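Local coordinates for aminoglycoside Nucleotidyltransferase (2")-Ia (Pseudomonas aeruginosa, PDB 5CFS), which confers resistance to gentamicin, kanamycin and tobramycin by adenylating the 2''-hydroxyl of these aminoglycosides with a nucleoside triphosphate as donor, at residues T11-L16 with G89-D94; L31-G36 with D51-T56. All coordinates share one frame; numbering follows the deposited sequence.

Contact 1: residues T11-L16 with G89-D94; sequences TTQVTL and GDELLD. With MN (manganese (II) ion), chain C; TOY (tobramycin), chain D.
Glu-91, the first residue of its strand, meets three residues of the helix that starts at Thr-11, and the pair illustrates how one long polar side chain can join a helix to a sheet. Its CB points at the helix, but the chain then bends at chi2 (-66°), which turns the carboxylate along the helix toward Gln-13 and Thr-12. The tight part is where Gln-13 crosses it at about a right angle: Gln-13 CG packs 3.2 Å from Glu-91 OE1, and NE2 donates to the same oxygen over 3.1 Å. The acceptor lies in the amide plane of Gln-13, whereas the nitrogen comes to the syn side of the carboxylate and 32° out of its plane; the two flat groups are turned 74° against each other. The stronger hold on NE2 comes from the backbone oxygen of His-50, the Glu-91 bond being the additional one, and Trp-37 NE1 donates to Gln-13 OE1, so that the amide is held at both ends and its rotation is fixed.

Close packing continues along the hydrocarbon part. Leu-16 and Glu-91 run past each other in opposite senses, with Leu-16 CD2 3.6 Å from Glu-91 CB, and the same methyl reaches Leu-93 CD2 more distantly, at 4.5 Å. Thr-12 makes the looser, solvent-facing side: its first torsion swings the methyl CG2, rather than OG1, toward the carboxylate, 3.8 Å from Glu-91 OE2, a van der Waals contact.

Farther along the strand, Asp-94 leaves the helix behind and binds a manganese ion through OD2 at 2.3 Å, the same oxygen accepting from tobramycin N12, while Tyr-82 holds its OD1. Helix 11-26 thus packs against the start of strand 91-101, where Leu-16 also touches Ile-53 of strand 53-58 and Ile-88 of strand 84-88.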
loop_
_atom_site.group_PDB
_atom_site.type_symbol
_atom_site.label_atom_id
_atom_site.label_comp_id
_atom_site.label_asym_id
_atom_site.label_seq_id
_atom_site.Cartn_x
_atom_site.Cartn_y
_atom_site.Cartn_z
ATOM N N THR A 11 14.881 0.796 11.908
ATOM C CA THR A 11 15.820 1.283 10.910
ATOM C C THR A 11 15.971 0.237 9.812
ATOM O O THR A 11 16.202 0.590 8.657
ATOM C CB THR A 11 17.221 1.611 11.489
ATOM O OG1 THR A 11 18.005 0.413 11.585
ATOM C CG2 THR A 11 17.128 2.271 12.861
ATOM N N THR A 12 15.850 -1.045 10.167
ATOM C CA THR A 12 15.931 -2.111 9.166
ATOM C C THR A 12 14.867 -1.936 8.091
ATOM O O THR A 12 15.195 -1.957 6.911
ATOM C CB THR A 12 15.791 -3.522 9.778
ATOM O OG1 THR A 12 16.879 -3.767 10.673
ATOM C CG2 THR A 12 15.812 -4.605 8.682
ATOM N N GLN A 13 13.606 -1.763 8.488
ATOM C CA GLN A 13 12.536 -1.541 7.515
ATOM C C GLN A 13 12.720 -0.280 6.719
ATOM O O GLN A 13 12.468 -0.261 5.513
ATOM C CB GLN A 13 11.165 -1.447 8.180
ATOM C CG GLN A 13 10.532 -2.752 8.496
ATOM C CD GLN A 13 9.079 -2.585 8.890
ATOM O OE1 GLN A 13 8.591 -1.469 9.075
ATOM N NE2 GLN A 13 8.380 -3.698 9.034
ATOM N N VAL A 14 13.093 0.800 7.402
ATOM C CA VAL A 14 13.235 2.079 6.720
ATOM C C VAL A 14 14.383 1.973 5.714
ATOM O O VAL A 14 14.263 2.407 4.564
ATOM C CB VAL A 14 13.469 3.233 7.717
ATOM C CG1 VAL A 14 13.788 4.525 6.982
ATOM C CG2 VAL A 14 12.249 3.399 8.623
ATOM N N THR A 15 15.486 1.361 6.130
ATOM C CA THR A 15 16.618 1.189 5.231
ATOM C C THR A 15 16.244 0.274 4.064
ATOM O O THR A 15 16.665 0.498 2.930
ATOM C CB THR A 15 17.839 0.622 5.969
ATOM O OG1 THR A 15 18.231 1.532 7.001
ATOM C CG2 THR A 15 19.005 0.434 5.011
ATOM N N LEU A 16 15.449 -0.754 4.343
ATOM C CA LEU A 16 15.034 -1.676 3.299
ATOM C C LEU A 16 14.125 -0.973 2.292
ATOM O O LEU A 16 14.261 -1.152 1.079
ATOM C CB LEU A 16 14.321 -2.883 3.901
ATOM C CG LEU A 16 13.788 -3.903 2.893
ATOM C CD1 LEU A 16 14.900 -4.429 2.007
ATOM C CD2 LEU A 16 13.093 -5.047 3.610
ATOM N N GLY A 89 15.293 -11.071 4.212
ATOM C CA GLY A 89 15.711 -11.316 5.574
ATOM C C GLY A 89 14.477 -11.656 6.385
ATOM O O GLY A 89 13.703 -12.538 6.016
ATOM N N ASP A 90 14.286 -10.928 7.475
ATOM C CA ASP A 90 13.137 -11.126 8.348
ATOM C C ASP A 90 11.970 -10.199 8.028
ATOM O O ASP A 90 11.005 -10.144 8.785
ATOM C CB ASP A 90 13.553 -10.917 9.804
ATOM C CG ASP A 90 14.509 -11.978 10.288
ATOM O OD1 ASP A 90 14.332 -13.149 9.890
ATOM O OD2 ASP A 90 15.441 -11.649 11.053
ATOM N N GLU A 91 12.048 -9.476 6.914
ATOM C CA GLU A 91 11.027 -8.490 6.586
ATOM C C GLU A 91 10.102 -8.991 5.489
ATOM O O GLU A 91 10.540 -9.504 4.458
ATOM C CB GLU A 91 11.662 -7.171 6.164
ATOM C CG GLU A 91 12.494 -6.501 7.267
ATOM C CD GLU A 91 11.671 -6.037 8.457
ATOM O OE1 GLU A 91 10.433 -5.910 8.328
ATOM O OE2 GLU A 91 12.267 -5.809 9.534
ATOM N N LEU A 92 8.799 -8.882 5.729
ATOM C CA LEU A 92 7.802 -9.337 4.766
ATOM C C LEU A 92 7.351 -8.208 3.848
ATOM O O LEU A 92 7.082 -7.098 4.299
ATOM C CB LEU A 92 6.591 -9.923 5.493
ATOM C CG LEU A 92 6.875 -11.166 6.335
ATOM C CD1 LEU A 92 5.667 -11.505 7.189
ATOM C CD2 LEU A 92 7.250 -12.336 5.442
ATOM N N LEU A 93 7.292 -8.513 2.558
ATOM C CA LEU A 93 6.779 -7.613 1.530
ATOM C C LEU A 93 5.473 -8.170 0.986
ATOM O O LEU A 93 5.431 -9.276 0.453
ATOM C CB LEU A 93 7.764 -7.436 0.380
ATOM C CG LEU A 93 9.181 -6.951 0.642
ATOM C CD1 LEU A 93 9.810 -6.613 -0.707
ATOM C CD2 LEU A 93 9.206 -5.757 1.561
ATOM N N ASP A 94 4.423 -7.374 1.104
ATOM C CA ASP A 94 3.078 -7.773 0.726
ATOM C C ASP A 94 2.715 -7.028 -0.559
ATOM O O ASP A 94 2.399 -5.842 -0.520
ATOM C CB ASP A 94 2.145 -7.440 1.888
ATOM C CG ASP A 94 0.721 -7.848 1.650
ATOM O OD1 ASP A 94 0.408 -8.449 0.603
ATOM O OD2 ASP A 94 -0.093 -7.580 2.557
HETATM MN MN MN C . 0.132 -6.435 4.513
HETATM C C11 TOY D . -8.272 -6.157 -1.027
HETATM O O11 TOY D . -7.022 -6.784 -0.876
HETATM C C21 TOY D . -9.344 -7.208 -0.760
HETATM N N21 TOY D . -9.153 -7.826 0.561
HETATM C C31 TOY D . -9.289 -8.235 -1.886
HETATM C C41 TOY D . -9.442 -7.584 -3.250
HETATM O O41 TOY D . -9.300 -8.561 -4.281
HETATM C C51 TOY D . -8.374 -6.514 -3.425
HETATM O O51 TOY D . -8.391 -5.587 -2.321
HETATM C C61 TOY D . -8.599 -5.718 -4.694
HETATM N N61 TOY D . -7.663 -4.614 -4.891
HETATM C C12 TOY D . -3.203 -6.216 0.600
HETATM N N12 TOY D . -1.965 -5.787 1.270
HETATM C C22 TOY D . -3.765 -5.092 -0.263
HETATM C C32 TOY D . -5.004 -5.572 -1.025
HETATM N N32 TOY D . -5.583 -4.455 -1.784
HETATM C C42 TOY D . -6.051 -6.116 -0.055
HETATM C C52 TOY D . -5.498 -7.166 0.896
HETATM O O52 TOY D . -6.501 -7.477 1.859
HETATM C C62 TOY D . -4.271 -6.620 1.607
HETATM O O62 TOY D . -3.755 -7.663 2.446
HETATM C C13 TOY D . -4.268 -7.704 3.748
HETATM C C23 TOY D . -3.110 -7.495 4.714
HETATM O O23 TOY D . -2.441 -6.280 4.397
HETATM C C33 TOY D . -2.129 -8.661 4.614
HETATM N N33 TOY D . -1.005 -8.478 5.547
HETATM C C43 TOY D . -2.897 -9.944 4.907
HETATM O O43 TOY D . -2.010 -11.050 4.806
HETATM C C53 TOY D . -4.013 -10.071 3.874
HETATM O O53 TOY D . -4.903 -8.948 3.978
HETATM C C63 TOY D . -4.859 -11.303 4.061
HETATM O O63 TOY D . -5.923 -11.337 3.117
#

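Contact 2: residues L31-G36 with D51-T56; sequences LWIGGG and DDIDLT. With MN (manganese (II) ion), chain C; MN (manganese (II) ion), chain B; APC (diphosphomethylphosphonic acid adenosyl ester), chain E; TOY (tobramycin), chain D.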
loop_
_atom_site.group_PDB
_atom_site.type_symbol
_atom_site.label_atom_id
_atom_site.label_comp_id
_atom_site.label_asym_id
_atom_site.label_seq_id
_atom_site.Cartn_x
_atom_site.Cartn_y
_atom_site.Cartn_z
ATOM N N LEU A 31 6.939 2.205 -7.796
ATOM C CA LEU A 31 6.388 1.367 -6.740
ATOM C C LEU A 31 5.645 2.256 -5.767
ATOM O O LEU A 31 6.145 3.321 -5.393
ATOM C CB LEU A 31 7.489 0.596 -6.013
ATOM C CG LEU A 31 8.250 -0.461 -6.818
ATOM C CD1 LEU A 31 9.316 -1.096 -5.956
ATOM C CD2 LEU A 31 7.299 -1.525 -7.330
ATOM N N TRP A 32 4.453 1.828 -5.367
ATOM C CA TRP A 32 3.658 2.587 -4.409
ATOM C C TRP A 32 3.630 1.905 -3.060
ATOM O O TRP A 32 3.289 0.725 -2.951
ATOM C CB TRP A 32 2.226 2.781 -4.919
ATOM C CG TRP A 32 2.161 3.703 -6.078
ATOM C CD1 TRP A 32 1.926 5.049 -6.041
ATOM C CD2 TRP A 32 2.346 3.366 -7.456
ATOM N NE1 TRP A 32 1.957 5.567 -7.309
ATOM C CE2 TRP A 32 2.212 4.555 -8.197
ATOM C CE3 TRP A 32 2.610 2.171 -8.138
ATOM C CZ2 TRP A 32 2.334 4.587 -9.586
ATOM C CZ3 TRP A 32 2.721 2.207 -9.515
ATOM C CH2 TRP A 32 2.577 3.402 -10.223
ATOM N N ILE A 33 4.012 2.647 -2.028
ATOM C CA ILE A 33 3.868 2.167 -0.667
ATOM C C ILE A 33 2.384 2.151 -0.333
ATOM O O ILE A 33 1.670 3.101 -0.628
ATOM C CB ILE A 33 4.631 3.063 0.337
ATOM C CG1 ILE A 33 6.125 3.128 -0.014
ATOM C CG2 ILE A 33 4.438 2.570 1.751
ATOM C CD1 ILE A 33 6.845 1.819 0.120
ATOM N N GLY A 34 1.925 1.067 0.280
ATOM C CA GLY A 34 0.548 0.949 0.704
ATOM C C GLY A 34 0.416 0.721 2.192
ATOM O O GLY A 34 1.393 0.738 2.929
ATOM N N GLY A 35 -0.820 0.507 2.625
ATOM C CA GLY A 35 -1.106 0.134 3.997
ATOM C C GLY A 35 -0.544 1.065 5.050
ATOM O O GLY A 35 -0.545 2.285 4.899
ATOM N N GLY A 36 -0.050 0.479 6.133
ATOM C CA GLY A 36 0.367 1.259 7.279
ATOM C C GLY A 36 1.496 2.213 6.969
ATOM O O GLY A 36 1.479 3.351 7.433
ATOM N N ASP A 51 4.217 -4.241 10.774
ATOM C CA ASP A 51 4.474 -5.673 10.705
ATOM C C ASP A 51 5.021 -6.097 9.352
ATOM O O ASP A 51 5.798 -7.052 9.281
ATOM C CB ASP A 51 3.204 -6.463 11.011
ATOM C CG ASP A 51 2.803 -6.382 12.471
ATOM O OD1 ASP A 51 3.654 -6.009 13.305
ATOM O OD2 ASP A 51 1.637 -6.707 12.785
ATOM N N ASP A 52 4.619 -5.405 8.290
ATOM C CA ASP A 52 5.150 -5.687 6.958
ATOM C C ASP A 52 5.286 -4.396 6.162
ATOM O O ASP A 52 5.030 -3.302 6.671
ATOM C CB ASP A 52 4.267 -6.714 6.200
ATOM C CG ASP A 52 2.865 -6.196 5.885
ATOM O OD1 ASP A 52 2.645 -4.984 5.948
ATOM O OD2 ASP A 52 1.977 -7.013 5.548
ATOM N N ILE A 53 5.722 -4.533 4.916
ATOM C CA ILE A 53 5.743 -3.432 3.966
ATOM C C ILE A 53 4.793 -3.806 2.842
ATOM O O ILE A 53 4.999 -4.824 2.171
ATOM C CB ILE A 53 7.155 -3.168 3.398
ATOM C CG1 ILE A 53 8.132 -2.799 4.517
ATOM C CG2 ILE A 53 7.110 -2.044 2.369
ATOM C CD1 ILE A 53 9.595 -2.943 4.122
ATOM N N ASP A 54 3.744 -3.009 2.654
ATOM C CA ASP A 54 2.787 -3.248 1.575
ATOM C C ASP A 54 3.214 -2.459 0.345
ATOM O O ASP A 54 3.475 -1.261 0.439
ATOM C CB ASP A 54 1.369 -2.850 1.985
ATOM C CG ASP A 54 0.881 -3.591 3.212
ATOM O OD1 ASP A 54 0.651 -4.812 3.125
ATOM O OD2 ASP A 54 0.727 -2.951 4.268
ATOM N N LEU A 55 3.296 -3.144 -0.795
ATOM C CA LEU A 55 3.752 -2.536 -2.045
ATOM C C LEU A 55 2.768 -2.772 -3.179
ATOM O O LEU A 55 2.181 -3.855 -3.296
ATOM C CB LEU A 55 5.114 -3.098 -2.451
ATOM C CG LEU A 55 6.315 -2.796 -1.564
ATOM C CD1 LEU A 55 7.536 -3.544 -2.084
ATOM C CD2 LEU A 55 6.580 -1.311 -1.519
ATOM N N THR A 56 2.602 -1.752 -4.012
ATOM C CA THR A 56 1.860 -1.887 -5.264
ATOM C C THR A 56 2.841 -1.700 -6.426
ATOM O O THR A 56 3.635 -0.764 -6.424
ATOM C CB THR A 56 0.706 -0.870 -5.364
ATOM O OG1 THR A 56 -0.163 -1.025 -4.239
ATOM C CG2 THR A 56 -0.090 -1.086 -6.643
HETATM MN MN MN C . 0.132 -6.435 4.513
HETATM MN MN MN B . 0.978 -3.706 6.281
HETATM P PG APC E . 1.256 -2.657 9.529
HETATM O O1G APC E . 1.585 -3.072 10.915
HETATM O O2G APC E . 1.391 -3.801 8.515
HETATM O O3G APC E . 2.022 -1.503 9.002
HETATM P PB APC E . -1.301 -2.338 8.284
HETATM O O1B APC E . -2.333 -1.232 8.300
HETATM O O2B APC E . -0.508 -2.253 6.948
HETATM O O3B APC E . -0.258 -2.155 9.457
HETATM P PA APC E . -2.012 -5.154 7.143
HETATM O O1A APC E . -2.156 -6.610 7.527
HETATM O O2A APC E . -0.676 -5.071 6.343
HETATM C C3A APC E . -1.895 -4.018 8.533
HETATM O "O5'" APC E . -3.162 -4.693 6.172
HETATM C "C5'" APC E . -3.598 -3.329 6.023
HETATM C "C4'" APC E . -4.858 -3.305 5.192
HETATM O "O4'" APC E . -5.296 -4.658 4.909
HETATM C "C3'" APC E . -6.047 -2.627 5.862
HETATM O "O3'" APC E . -6.919 -2.072 4.887
HETATM C "C2'" APC E . -6.726 -3.799 6.559
HETATM O "O2'" APC E . -8.098 -3.539 6.817
HETATM C "C1'" APC E . -6.576 -4.864 5.478
HETATM N N9 APC E . -6.670 -6.231 5.979
HETATM C C8 APC E . -6.002 -6.776 7.043
HETATM N N7 APC E . -6.343 -8.014 7.315
HETATM C C5 APC E . -7.306 -8.303 6.358
HETATM C C6 APC E . -8.094 -9.445 6.125
HETATM N N6 APC E . -8.001 -10.574 6.832
HETATM N N1 APC E . -8.989 -9.391 5.112
HETATM C C2 APC E . -9.070 -8.273 4.384
HETATM N N3 APC E . -8.374 -7.140 4.506
HETATM C C4 APC E . -7.510 -7.216 5.524
HETATM C C11 TOY D . -8.272 -6.157 -1.027
HETATM O O11 TOY D . -7.022 -6.784 -0.876
HETATM C C21 TOY D . -9.344 -7.208 -0.760
HETATM N N21 TOY D . -9.153 -7.826 0.561
HETATM C C31 TOY D . -9.289 -8.235 -1.886
HETATM C C41 TOY D . -9.442 -7.584 -3.250
HETATM O O41 TOY D . -9.300 -8.561 -4.281
HETATM C C51 TOY D . -8.374 -6.514 -3.425
HETATM O O51 TOY D . -8.391 -5.587 -2.321
HETATM C C61 TOY D . -8.599 -5.718 -4.694
HETATM N N61 TOY D . -7.663 -4.614 -4.891
HETATM C C12 TOY D . -3.203 -6.216 0.600
HETATM N N12 TOY D . -1.965 -5.787 1.270
HETATM C C22 TOY D . -3.765 -5.092 -0.263
HETATM C C32 TOY D . -5.004 -5.572 -1.025
HETATM N N32 TOY D . -5.583 -4.455 -1.784
HETATM C C42 TOY D . -6.051 -6.116 -0.055
HETATM C C52 TOY D . -5.498 -7.166 0.896
HETATM O O52 TOY D . -6.501 -7.477 1.859
HETATM C C62 TOY D . -4.271 -6.620 1.607
HETATM O O62 TOY D . -3.755 -7.663 2.446
HETATM C C13 TOY D . -4.268 -7.704 3.748
HETATM C C23 TOY D . -3.110 -7.495 4.714
HETATM O O23 TOY D . -2.441 -6.280 4.397
HETATM C C33 TOY D . -2.129 -8.661 4.614
HETATM N N33 TOY D . -1.005 -8.478 5.547
HETATM C C43 TOY D . -2.897 -9.944 4.907
HETATM O O43 TOY D . -2.010 -11.050 4.806
HETATM C C53 TOY D . -4.013 -10.071 3.874
HETATM O O53 TOY D . -4.903 -8.948 3.978
HETATM C C63 TOY D . -4.859 -11.303 4.061
HETATM O O63 TOY D . -5.923 -11.337 3.117
HETATM O O HOH W 1 3.111 -0.751 4.263
HETATM O O HOH W 2 2.578 -2.131 6.628
#
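Ile-33 and Leu-55 lie side by side and point the same way from a non-hydrogen-bonded antiparallel pair, their tips meeting at 3.5 Å between Ile-33 CD1 and Leu-55 CD2. On the other face of the sheet Trp-32 sits beside Thr-56, CB to CB. The indole of Trp-32 is turned so that the backbone oxygen of Thr-56 lies at its edge, in the ring plane, 3.6 Å from CE3. That oxygen also accepts from Trp-32 N in a nearly straight bond (N-H...O angle 173°), and Thr-56 N returns a bond to Trp-32 O; beyond the ring, Trp-32 NE1 reaches Pro-116 O.

Asp-54 shares the Trp-32 and Thr-56 face, and its carboxylate turns to the metals. Asp-54 OD1 and Asp-52 OD2 bind the manganese ion that also takes tobramycin, a site Asp-94 completes; Asp-54 OD2 and Asp-52 OD1 bind the ion holding O2G and O2B of the nucleotide analogue. Gly-35 CA packs 3.6 Å from Asp-54 OD2, and Gly-36 N donates to O2B of the analogue at 2.9 Å.

The glycine turn with the Asp-x-Asp pair, Asp-52 and Asp-54, is the signature of the nucleotidyltransferase fold. The ions share O2A of the analogue, and one also binds tobramycin O23, consistent with two-metal catalysis in which the antibiotic hydroxyl is activated for attack on the alpha phosphorus.

From the N terminus, helix 11-26 comes first and leads into strand 32-34, which opens contact 2; the chain passes through helix 35-43 and returns as strand 53-58 to close that short loop. Contact 1 closes later, when strand 91-101 begins against the first turns of the helix, so contact 2 is nested inside its loop. The two meet in the sheet, where strands 53-58 and 91-101 are parallel neighbours: Asp-94 N lies 2.8 Å from Ile-53 O, a probable hydrogen bond. Together they tie the N-terminal helix and the glycine turn to the central strands, and aspartates from both contacts share one manganese ion.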